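Local coordinates for maternal effect protein oskar (Drosophila melanogaster, PDB 5A4A) that takes part in inducing the germline in the fly and probably binds RNA through this OSK domain, which has an SGNH-hydrolase-like fold, at residues A[61-66]-A[101-106]; A[119-124]-A[155-160]; A[171-176]-A[186-191]. One frame throughout, in Å; residues are numbered along the deposited sequence.

Interaction 1: A[61-66]-A[101-106]. With SO4 (sulfate ion), chain G.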
loop_
_atom_site.group_PDB
_atom_site.type_symbol
_atom_site.label_atom_id
_atom_site.label_comp_id
_atom_site.label_asym_id
_atom_site.label_seq_id
_atom_site.Cartn_x
_atom_site.Cartn_y
_atom_site.Cartn_z
ATOM N N LEU A 61 -2.824 -5.188 5.575
ATOM C CA LEU A 61 -2.390 -3.981 6.286
ATOM C C LEU A 61 -3.352 -2.816 6.044
ATOM O O LEU A 61 -3.491 -2.333 4.924
ATOM C CB LEU A 61 -0.972 -3.565 5.870
ATOM C CG LEU A 61 -0.237 -2.600 6.812
ATOM C CD1 LEU A 61 0.165 -3.302 8.123
ATOM C CD2 LEU A 61 0.974 -1.978 6.131
ATOM N N THR A 62 -4.016 -2.369 7.102
ATOM C CA THR A 62 -4.856 -1.189 7.007
ATOM C C THR A 62 -4.013 0.039 7.341
ATOM O O THR A 62 -2.834 -0.075 7.700
ATOM C CB THR A 62 -6.009 -1.251 8.011
ATOM O OG1 THR A 62 -5.454 -1.381 9.324
ATOM C CG2 THR A 62 -6.925 -2.461 7.724
ATOM N N ILE A 63 -4.633 1.210 7.256
ATOM C CA ILE A 63 -3.960 2.440 7.644
ATOM C C ILE A 63 -3.547 2.353 9.116
ATOM O O ILE A 63 -2.404 2.652 9.454
ATOM C CB ILE A 63 -4.847 3.669 7.395
ATOM C CG1 ILE A 63 -5.055 3.876 5.893
ATOM C CG2 ILE A 63 -4.215 4.919 7.986
ATOM C CD1 ILE A 63 -6.272 4.738 5.561
ATOM N N ASN A 64 -4.462 1.918 9.979
ATOM C CA ASN A 64 -4.123 1.693 11.389
ATOM C C ASN A 64 -3.064 0.609 11.575
ATOM O O ASN A 64 -2.186 0.728 12.433
ATOM C CB ASN A 64 -5.375 1.386 12.217
ATOM C CG ASN A 64 -6.157 2.637 12.553
ATOM O OD1 ASN A 64 -5.737 3.744 12.219
ATOM N ND2 ASN A 64 -7.303 2.470 13.213
ATOM N N GLY A 65 -3.136 -0.441 10.760
ATOM C CA GLY A 65 -2.097 -1.457 10.762
ATOM C C GLY A 65 -0.732 -0.865 10.451
ATOM O O GLY A 65 0.272 -1.253 11.054
ATOM N N ALA A 66 -0.699 0.073 9.505
ATOM C CA ALA A 66 0.547 0.719 9.107
ATOM C C ALA A 66 1.069 1.588 10.249
ATOM O O ALA A 66 2.268 1.608 10.534
ATOM C CB ALA A 66 0.347 1.547 7.832
ATOM N N HIS A 101 -9.538 10.144 8.755
ATOM C CA HIS A 101 -9.022 10.393 10.103
ATOM C C HIS A 101 -7.747 9.585 10.385
ATOM O O HIS A 101 -6.749 10.120 10.878
ATOM C CB HIS A 101 -10.099 10.064 11.136
ATOM C CG HIS A 101 -9.609 10.075 12.548
ATOM N ND1 HIS A 101 -9.380 11.241 13.248
ATOM C CD2 HIS A 101 -9.295 9.065 13.393
ATOM C CE1 HIS A 101 -8.954 10.948 14.462
ATOM N NE2 HIS A 101 -8.896 9.634 14.577
ATOM N N ASP A 102 -7.786 8.291 10.080
ATOM C CA ASP A 102 -6.636 7.414 10.300
ATOM C C ASP A 102 -5.444 7.819 9.436
ATOM O O ASP A 102 -4.302 7.829 9.899
ATOM C CB ASP A 102 -7.007 5.952 10.003
ATOM C CG ASP A 102 -8.013 5.386 10.988
ATOM O OD1 ASP A 102 -8.271 6.030 12.028
ATOM O OD2 ASP A 102 -8.546 4.282 10.727
ATOM N N PHE A 103 -5.711 8.156 8.179
ATOM C CA PHE A 103 -4.649 8.551 7.266
ATOM C C PHE A 103 -3.968 9.849 7.739
ATOM O O PHE A 103 -2.744 9.972 7.698
ATOM C CB PHE A 103 -5.183 8.690 5.835
ATOM C CG PHE A 103 -4.102 8.907 4.812
ATOM C CD1 PHE A 103 -3.385 7.835 4.319
ATOM C CD2 PHE A 103 -3.794 10.186 4.364
ATOM C CE1 PHE A 103 -2.385 8.017 3.388
ATOM C CE2 PHE A 103 -2.789 10.381 3.429
ATOM C CZ PHE A 103 -2.083 9.298 2.944
ATOM N N ARG A 104 -4.760 10.805 8.217
ATOM C CA ARG A 104 -4.200 12.051 8.737
ATOM C C ARG A 104 -3.266 11.753 9.915
ATOM O O ARG A 104 -2.185 12.330 10.029
ATOM C CB ARG A 104 -5.331 13.008 9.132
ATOM C CG ARG A 104 -4.902 14.269 9.834
ATOM C CD ARG A 104 -6.121 15.125 10.165
ATOM N NE ARG A 104 -6.598 15.886 9.011
ATOM C CZ ARG A 104 -7.678 15.590 8.290
ATOM N NH1 ARG A 104 -8.424 14.531 8.587
ATOM N NH2 ARG A 104 -8.012 16.364 7.265
ATOM N N LEU A 105 -3.662 10.805 10.761
ATOM C CA LEU A 105 -2.825 10.400 11.888
ATOM C C LEU A 105 -1.574 9.614 11.471
ATOM O O LEU A 105 -0.538 9.723 12.128
ATOM C CB LEU A 105 -3.639 9.611 12.917
ATOM C CG LEU A 105 -4.704 10.431 13.648
ATOM C CD1 LEU A 105 -5.513 9.535 14.573
ATOM C CD2 LEU A 105 -4.078 11.591 14.414
ATOM N N LEU A 106 -1.669 8.819 10.401
ATOM C CA LEU A 106 -0.490 8.135 9.860
ATOM C C LEU A 106 0.551 9.157 9.394
ATOM O O LEU A 106 1.741 9.056 9.711
ATOM C CB LEU A 106 -0.868 7.191 8.703
ATOM C CG LEU A 106 0.301 6.546 7.938
ATOM C CD1 LEU A 106 1.165 5.653 8.843
ATOM C CD2 LEU A 106 -0.184 5.743 6.716
HETATM S S SO4 G . -6.891 6.832 17.132
HETATM O O1 SO4 G . -7.158 5.716 18.039
HETATM O O2 SO4 G . -5.532 7.317 17.373
HETATM O O3 SO4 G . -7.030 6.367 15.751
HETATM O O4 SO4 G . -7.840 7.918 17.361
HETATM O O HOH W 1 -7.340 1.918 9.512
HETATM O O HOH W 2 -9.058 4.851 14.374
#
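Ile63 has CG2 anti to its backbone N and CG1 anti to the carbonyl carbon (chi1 -67°), while Asp102 has CG anti to its carbonyl carbon and beside its own N. The first choice sets a methyl against helix 96-112; the second brings a carboxylate over to Asn64. The contact joins the opening turn of helix 63-71 to the middle of helix 96-112. Ile63 CG2 presses on the backbone, 3.5 Å from Asp102 C, and lies 4.1 Å from Leu106 CB. At the other end of the isoleucine, CD1 is 4.1 Å from Phe103 CB and sits at the edge of the Phe103 ring, the two side chains crossing at about a right angle. One turn on, Ala66 CB meets Leu106 CD1. Phe141 of helix 132-148 covers this apolar patch, touching Ile63 and meeting Phe103 edge-to-face.

The polar side of the contact works differently. The Asn64 amide and the Asp102 carboxylate cross with their planes 42° apart, and Asn64 OD1 stands 3.1 Å from Asp102 CG. Two acceptors face each other here, so water and Arg67 do the joining. One water accepts from the backbone N of Asn64 and donates to Asp102 OD2 (2.9 Å); a second accepts from Asn64 ND2 and donates to Asp102 OD1 at 2.7 Å and to a sulfate. That ion, probably from the crystallisation liquor, also binds Arg67 and, weakly, His101 NE2. Thr62 is the N-cap of helix 63-71, its OG1 accepting from Gly65 N at 2.9 Å.

Arg67 NH1 donates to Asn64 OD1 and forms a long, weak ion pair with Asp102. The positive charge probably offsets the repulsion between the amide oxygen and the carboxylate, leaving a buried apolar seam beside a polar margin that water bridges.

Interaction 2: A[119-124]-A[155-160]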
loop_
_atom_site.group_PDB
_atom_site.type_symbol
_atom_site.label_atom_id
_atom_site.label_comp_id
_atom_site.label_asym_id
_atom_site.label_seq_id
_atom_site.Cartn_x
_atom_site.Cartn_y
_atom_site.Cartn_z
ATOM N N LEU A 119 3.750 9.315 -1.249
ATOM C CA LEU A 119 2.440 8.677 -1.365
ATOM C C LEU A 119 2.152 8.202 -2.784
ATOM O O LEU A 119 2.504 8.866 -3.752
ATOM C CB LEU A 119 1.310 9.618 -0.907
ATOM C CG LEU A 119 1.304 10.056 0.563
ATOM C CD1 LEU A 119 1.534 8.867 1.462
ATOM C CD2 LEU A 119 2.335 11.141 0.833
ATOM N N THR A 120 1.536 7.029 -2.901
ATOM C CA THR A 120 0.846 6.673 -4.141
ATOM C C THR A 120 -0.639 6.661 -3.784
ATOM O O THR A 120 -1.005 6.324 -2.651
ATOM C CB THR A 120 1.256 5.289 -4.682
ATOM O OG1 THR A 120 1.034 4.307 -3.670
ATOM C CG2 THR A 120 2.751 5.253 -5.085
ATOM N N ASN A 121 -1.500 7.019 -4.725
ATOM C CA ASN A 121 -2.924 6.871 -4.474
ATOM C C ASN A 121 -3.363 5.417 -4.745
ATOM O O ASN A 121 -2.527 4.554 -5.027
ATOM C CB ASN A 121 -3.770 7.917 -5.226
ATOM C CG ASN A 121 -3.678 7.795 -6.743
ATOM O OD1 ASN A 121 -3.090 6.860 -7.278
ATOM N ND2 ASN A 121 -4.272 8.756 -7.441
ATOM N N LEU A 122 -4.653 5.143 -4.652
ATOM C CA LEU A 122 -5.101 3.749 -4.765
ATOM C C LEU A 122 -5.470 3.384 -6.193
ATOM O O LEU A 122 -6.215 4.100 -6.852
ATOM C CB LEU A 122 -6.300 3.486 -3.863
ATOM C CG LEU A 122 -6.110 3.803 -2.383
ATOM C CD1 LEU A 122 -7.298 3.280 -1.576
ATOM C CD2 LEU A 122 -4.802 3.181 -1.893
ATOM N N ALA A 123 -4.950 2.256 -6.660
ATOM C CA ALA A 123 -5.409 1.667 -7.914
ATOM C C ALA A 123 -6.881 1.278 -7.792
ATOM O O ALA A 123 -7.367 0.995 -6.697
ATOM C CB ALA A 123 -4.558 0.430 -8.263
ATOM N N PRO A 124 -7.602 1.269 -8.921
ATOM C CA PRO A 124 -8.975 0.760 -8.892
ATOM C C PRO A 124 -8.964 -0.694 -8.410
ATOM O O PRO A 124 -8.011 -1.419 -8.693
ATOM C CB PRO A 124 -9.404 0.824 -10.362
ATOM C CG PRO A 124 -8.106 0.840 -11.140
ATOM C CD PRO A 124 -7.159 1.612 -10.283
ATOM N N ILE A 155 1.894 10.440 -5.947
ATOM C CA ILE A 155 1.966 9.790 -7.245
ATOM C C ILE A 155 0.626 9.168 -7.613
ATOM O O ILE A 155 0.108 8.312 -6.892
ATOM C CB ILE A 155 3.058 8.705 -7.225
ATOM C CG1 ILE A 155 4.395 9.350 -6.848
ATOM C CG2 ILE A 155 3.132 7.966 -8.562
ATOM C CD1 ILE A 155 5.519 8.353 -6.607
ATOM N N ASP A 156 0.077 9.591 -8.746
ATOM C CA ASP A 156 -1.199 9.064 -9.213
ATOM C C ASP A 156 -0.977 7.777 -10.017
ATOM O O ASP A 156 -0.638 7.822 -11.205
ATOM C CB ASP A 156 -1.931 10.146 -10.028
ATOM C CG ASP A 156 -3.129 9.610 -10.815
ATOM O OD1 ASP A 156 -3.696 8.550 -10.468
ATOM O OD2 ASP A 156 -3.507 10.273 -11.800
ATOM N N ILE A 157 -1.158 6.629 -9.365
ATOM C CA ILE A 157 -1.115 5.347 -10.076
ATOM C C ILE A 157 -2.490 4.905 -10.573
ATOM O O ILE A 157 -2.594 4.005 -11.414
ATOM C CB ILE A 157 -0.496 4.193 -9.225
ATOM C CG1 ILE A 157 -1.330 3.916 -7.969
ATOM C CG2 ILE A 157 0.958 4.506 -8.862
ATOM C CD1 ILE A 157 -1.001 2.555 -7.297
ATOM N N HIS A 158 -3.540 5.507 -10.017
ATOM C CA HIS A 158 -4.913 5.174 -10.392
ATOM C C HIS A 158 -5.151 5.355 -11.896
ATOM O O HIS A 158 -5.719 4.489 -12.552
ATOM C CB HIS A 158 -5.909 6.028 -9.594
ATOM C CG HIS A 158 -7.339 5.636 -9.799
ATOM N ND1 HIS A 158 -8.141 6.215 -10.765
ATOM C CD2 HIS A 158 -8.119 4.729 -9.160
ATOM C CE1 HIS A 158 -9.343 5.674 -10.716
ATOM N NE2 HIS A 158 -9.360 4.770 -9.751
ATOM N N SER A 159 -4.690 6.477 -12.444
ATOM C CA SER A 159 -4.964 6.820 -13.842
ATOM C C SER A 159 -4.442 5.816 -14.870
ATOM O O SER A 159 -5.073 5.602 -15.908
ATOM C CB SER A 159 -4.439 8.227 -14.163
ATOM O OG SER A 159 -5.171 9.203 -13.440
ATOM N N CYS A 160 -3.310 5.182 -14.581
ATOM C CA CYS A 160 -2.721 4.261 -15.547
ATOM C C CYS A 160 -3.512 2.960 -15.688
ATOM O O CYS A 160 -3.281 2.195 -16.616
ATOM C CB CYS A 160 -1.247 3.974 -15.229
ATOM S SG CYS A 160 -0.917 2.758 -13.913
#
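Asn121 OD1 takes two backbone N-H groups at once, from Ile157 at 2.9 Å and from His158 at 3.1 Å, the donors arriving from opposite faces of the amide plane. This happens where parallel strands 116-120 and 154-155 of the central sheet run out into loops. The last rungs of the pairing come just before it: Ile155 N donates to Leu119 O (2.8 Å) and Asn121 N to Ile155 O (3.0 Å). Asn121 then places CG between its own N and carbonyl carbon (chi1 64°), which carries the amide over to the neighbouring loop. Its ND2 completes the grip on Asp156 OD1 (3.1 Å), approaching from above the carboxylate plane. Ser159 N reaches that same oxygen from the opposite face, an Asx motif, and Ser159 OG donates to the syn lone pair of Asp156 OD2. An alanine at Asn121 would probably leave the N-H groups of Ile157 and His158 without their shared acceptor and take one of two donors from Asp156 OD1. Ile157 packs CG1 close over Asn121 O. Further along, Leu122 O lies in the plane of the His158 ring at its edge, 3.1 Å from CD2, and Pro124 CD touches that same carbon at 3.4 Å.

Interaction 3: A[171-176]-A[186-191]. With SO4 (sulfate ion), chain C; SO4 (sulfate ion), chain B.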
loop_
_atom_site.group_PDB
_atom_site.type_symbol
_atom_site.label_atom_id
_atom_site.label_comp_id
_atom_site.label_asym_id
_atom_site.label_seq_id
_atom_site.Cartn_x
_atom_site.Cartn_y
_atom_site.Cartn_z
ATOM N N ASP A 171 -7.460 -5.387 -19.157
ATOM C CA ASP A 171 -6.274 -5.990 -19.756
ATOM C C ASP A 171 -5.020 -5.793 -18.888
ATOM O O ASP A 171 -3.943 -6.297 -19.212
ATOM C CB ASP A 171 -6.061 -5.499 -21.196
ATOM C CG ASP A 171 -5.563 -4.072 -21.268
ATOM O OD1 ASP A 171 -5.784 -3.301 -20.310
ATOM O OD2 ASP A 171 -4.946 -3.721 -22.296
ATOM N N CYS A 172 -5.174 -5.075 -17.778
ATOM C CA CYS A 172 -4.087 -4.887 -16.814
ATOM C C CYS A 172 -4.292 -5.716 -15.547
ATOM O O CYS A 172 -3.525 -5.589 -14.585
ATOM C CB CYS A 172 -3.980 -3.417 -16.426
ATOM S SG CYS A 172 -3.412 -2.346 -17.763
ATOM N N PHE A 173 -5.334 -6.542 -15.536
ATOM C CA PHE A 173 -5.644 -7.356 -14.367
ATOM C C PHE A 173 -5.687 -8.818 -14.747
ATOM O O PHE A 173 -5.906 -9.163 -15.911
ATOM C CB PHE A 173 -6.984 -6.944 -13.749
ATOM C CG PHE A 173 -6.938 -5.625 -13.044
ATOM C CD1 PHE A 173 -6.928 -4.435 -13.763
ATOM C CD2 PHE A 173 -6.895 -5.576 -11.659
ATOM C CE1 PHE A 173 -6.866 -3.215 -13.110
ATOM C CE2 PHE A 173 -6.841 -4.378 -10.997
ATOM C CZ PHE A 173 -6.830 -3.181 -11.723
ATOM N N GLN A 174 -5.480 -9.667 -13.750
ATOM C CA GLN A 174 -5.616 -11.112 -13.909
ATOM C C GLN A 174 -7.079 -11.482 -14.143
ATOM O O GLN A 174 -7.969 -10.660 -13.930
ATOM C CB GLN A 174 -5.037 -11.812 -12.678
ATOM C CG GLN A 174 -3.510 -11.675 -12.608
ATOM C CD GLN A 174 -2.888 -12.346 -11.402
ATOM O OE1 GLN A 174 -3.569 -12.662 -10.423
ATOM N NE2 GLN A 174 -1.577 -12.552 -11.460
ATOM N N ALA A 175 -7.322 -12.713 -14.583
ATOM C CA ALA A 175 -8.666 -13.150 -14.971
ATOM C C ALA A 175 -9.574 -13.452 -13.783
ATOM O O ALA A 175 -10.780 -13.197 -13.840
ATOM C CB ALA A 175 -8.585 -14.368 -15.891
ATOM N N SER A 176 -8.989 -13.980 -12.709
ATOM C CA SER A 176 -9.762 -14.443 -11.562
ATOM C C SER A 176 -9.211 -13.912 -10.250
ATOM O O SER A 176 -8.010 -13.711 -10.117
ATOM C CB SER A 176 -9.765 -15.978 -11.503
ATOM O OG SER A 176 -10.181 -16.550 -12.731
ATOM N N PRO A 186 -11.884 -10.962 -1.576
ATOM C CA PRO A 186 -11.113 -11.455 -2.721
ATOM C C PRO A 186 -10.373 -10.321 -3.417
ATOM O O PRO A 186 -10.884 -9.196 -3.515
ATOM C CB PRO A 186 -12.182 -12.027 -3.645
ATOM C CG PRO A 186 -13.427 -11.232 -3.306
ATOM C CD PRO A 186 -13.335 -10.950 -1.834
ATOM N N TYR A 187 -9.175 -10.629 -3.903
ATOM C CA TYR A 187 -8.314 -9.632 -4.535
ATOM C C TYR A 187 -8.162 -9.969 -6.005
ATOM O O TYR A 187 -7.954 -11.127 -6.349
ATOM C CB TYR A 187 -6.927 -9.668 -3.884
ATOM C CG TYR A 187 -6.830 -8.895 -2.596
ATOM C CD1 TYR A 187 -7.606 -9.229 -1.495
ATOM C CD2 TYR A 187 -5.972 -7.806 -2.491
ATOM C CE1 TYR A 187 -7.521 -8.504 -0.317
ATOM C CE2 TYR A 187 -5.879 -7.076 -1.319
ATOM C CZ TYR A 187 -6.653 -7.422 -0.242
ATOM O OH TYR A 187 -6.546 -6.689 0.921
ATOM N N LEU A 188 -8.281 -8.962 -6.872
ATOM C CA LEU A 188 -7.970 -9.141 -8.290
ATOM C C LEU A 188 -6.634 -8.450 -8.555
ATOM O O LEU A 188 -6.546 -7.212 -8.554
ATOM C CB LEU A 188 -9.061 -8.532 -9.188
ATOM C CG LEU A 188 -8.969 -8.961 -10.662
ATOM C CD1 LEU A 188 -9.248 -10.467 -10.770
ATOM C CD2 LEU A 188 -9.911 -8.169 -11.552
ATOM N N PHE A 189 -5.587 -9.239 -8.764
ATOM C CA PHE A 189 -4.241 -8.679 -8.853
ATOM C C PHE A 189 -3.889 -8.114 -10.214
ATOM O O PHE A 189 -4.484 -8.480 -11.226
ATOM C CB PHE A 189 -3.211 -9.713 -8.411
ATOM C CG PHE A 189 -3.217 -9.944 -6.938
ATOM C CD1 PHE A 189 -2.535 -9.076 -6.096
ATOM C CD2 PHE A 189 -3.945 -10.995 -6.387
ATOM C CE1 PHE A 189 -2.551 -9.263 -4.721
ATOM C CE2 PHE A 189 -3.963 -11.195 -5.021
ATOM C CZ PHE A 189 -3.268 -10.327 -4.185
ATOM N N TRP A 190 -2.942 -7.175 -10.219
ATOM C CA TRP A 190 -2.457 -6.614 -11.459
ATOM C C TRP A 190 -1.665 -7.693 -12.195
ATOM O O TRP A 190 -0.873 -8.419 -11.593
ATOM C CB TRP A 190 -1.566 -5.394 -11.187
ATOM C CG TRP A 190 -2.127 -4.418 -10.171
ATOM C CD1 TRP A 190 -3.450 -4.129 -9.930
ATOM C CD2 TRP A 190 -1.366 -3.585 -9.275
ATOM N NE1 TRP A 190 -3.548 -3.178 -8.927
ATOM C CE2 TRP A 190 -2.289 -2.839 -8.510
ATOM C CE3 TRP A 190 0.002 -3.416 -9.041
ATOM C CZ2 TRP A 190 -1.877 -1.922 -7.529
ATOM C CZ3 TRP A 190 0.407 -2.515 -8.065
ATOM C CH2 TRP A 190 -0.531 -1.779 -7.321
ATOM N N ASN A 191 -1.884 -7.801 -13.502
ATOM C CA ASN A 191 -1.148 -8.795 -14.283
ATOM C C ASN A 191 0.210 -8.229 -14.695
ATOM O O ASN A 191 0.608 -7.176 -14.200
ATOM C CB ASN A 191 -1.967 -9.327 -15.470
ATOM C CG ASN A 191 -2.199 -8.290 -16.557
ATOM O OD1 ASN A 191 -1.662 -7.189 -16.525
ATOM N ND2 ASN A 191 -3.009 -8.653 -17.537
HETATM S S SO4 C . -5.161 -15.567 -13.929
HETATM O O1 SO4 C . -5.341 -16.847 -14.602
HETATM O O2 SO4 C . -3.901 -15.579 -13.176
HETATM O O3 SO4 C . -5.104 -14.517 -14.951
HETATM O O4 SO4 C . -6.265 -15.345 -12.996
HETATM S S SO4 B . 0.530 -12.519 -14.837
HETATM O O1 SO4 B . -0.139 -13.798 -15.042
HETATM O O2 SO4 B . 1.910 -12.731 -14.423
HETATM O O3 SO4 B . 0.534 -11.761 -16.087
HETATM O O4 SO4 B . -0.182 -11.802 -13.788
HETATM O O HOH W 3 -5.965 -12.061 -9.222
#
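Phe173 and Trp190 meet in an offset edge-to-face pair: the edge of the indole points toward the phenyl face, with the planes at 88°, and the closest approach is Trp190 CD1 to Phe173 CE2, 3.6 Å. Their backbones form a single beta-type bridge between two parts of the long loop that leads into helix 192-204, the last helix of this SGNH-type domain. Gln174 N donates to Phe189 O (3.0 Å) and Asn191 N to Cys172 O. Leu188 packs against both Phe173 and the Gln174 backbone. Its CD2 lies 3.9 Å from Phe173 CB, its CD1 comes up to Gln174 O at 3.4 Å, and its own carbonyl oxygen sits at the edge of the Phe173 ring, in plane.

The next layer fixes the ends. Asn191 places CG between its N and carbonyl carbon (chi1 69°), and the amide is used at both ends: ND2 donates to Asp171 O at 3.0 Å, while OD1 accepts from Gly194 N and so caps helix 192-204. Deeper in, the Phe32 ring meets the Trp190 indole, their planes about 15° apart.

Outward, the Gln174 chain runs extended beside Phe189, and its NE2 donates to a sulfate oxygen at 2.8 Å. A second sulfate is held by the backbone N-H groups of Ala175 and Ser176. Between them these two ions also draw on Lys192 N and the side chains of Arg178 and Arg195. Both probably come from the crystallisation liquor, yet such sites are consistent with a surface that could hold phosphate groups of RNA. Beside them one water ties both segments together, donating to Gln174 OE1 (2.7 Å) and Ser176 O and accepting from Phe189 N.

In the fold
Along the chain the three contacts come one after another, with no overlap, and all belong to one OSK domain. Helix 96-112 of interaction 1 is followed in the chain by strand 116-120 of interaction 2; their centres are about 17 Å apart, and Phe103 CZ packs on Leu119 CD1 at 3.9 Å. Interaction 2 in turn touches interaction 3, with centres about 16 Å apart: Ala123 CB rests on Trp190 CZ2, and Pro124 O lies near Phe173 CZ. Interactions 1 and 3 lie on opposite sides of the chain's centre, with centres about 25 Å apart. Packing thus passes from the flanking helices, through the strand ends, to the loop before the last helix 192-204.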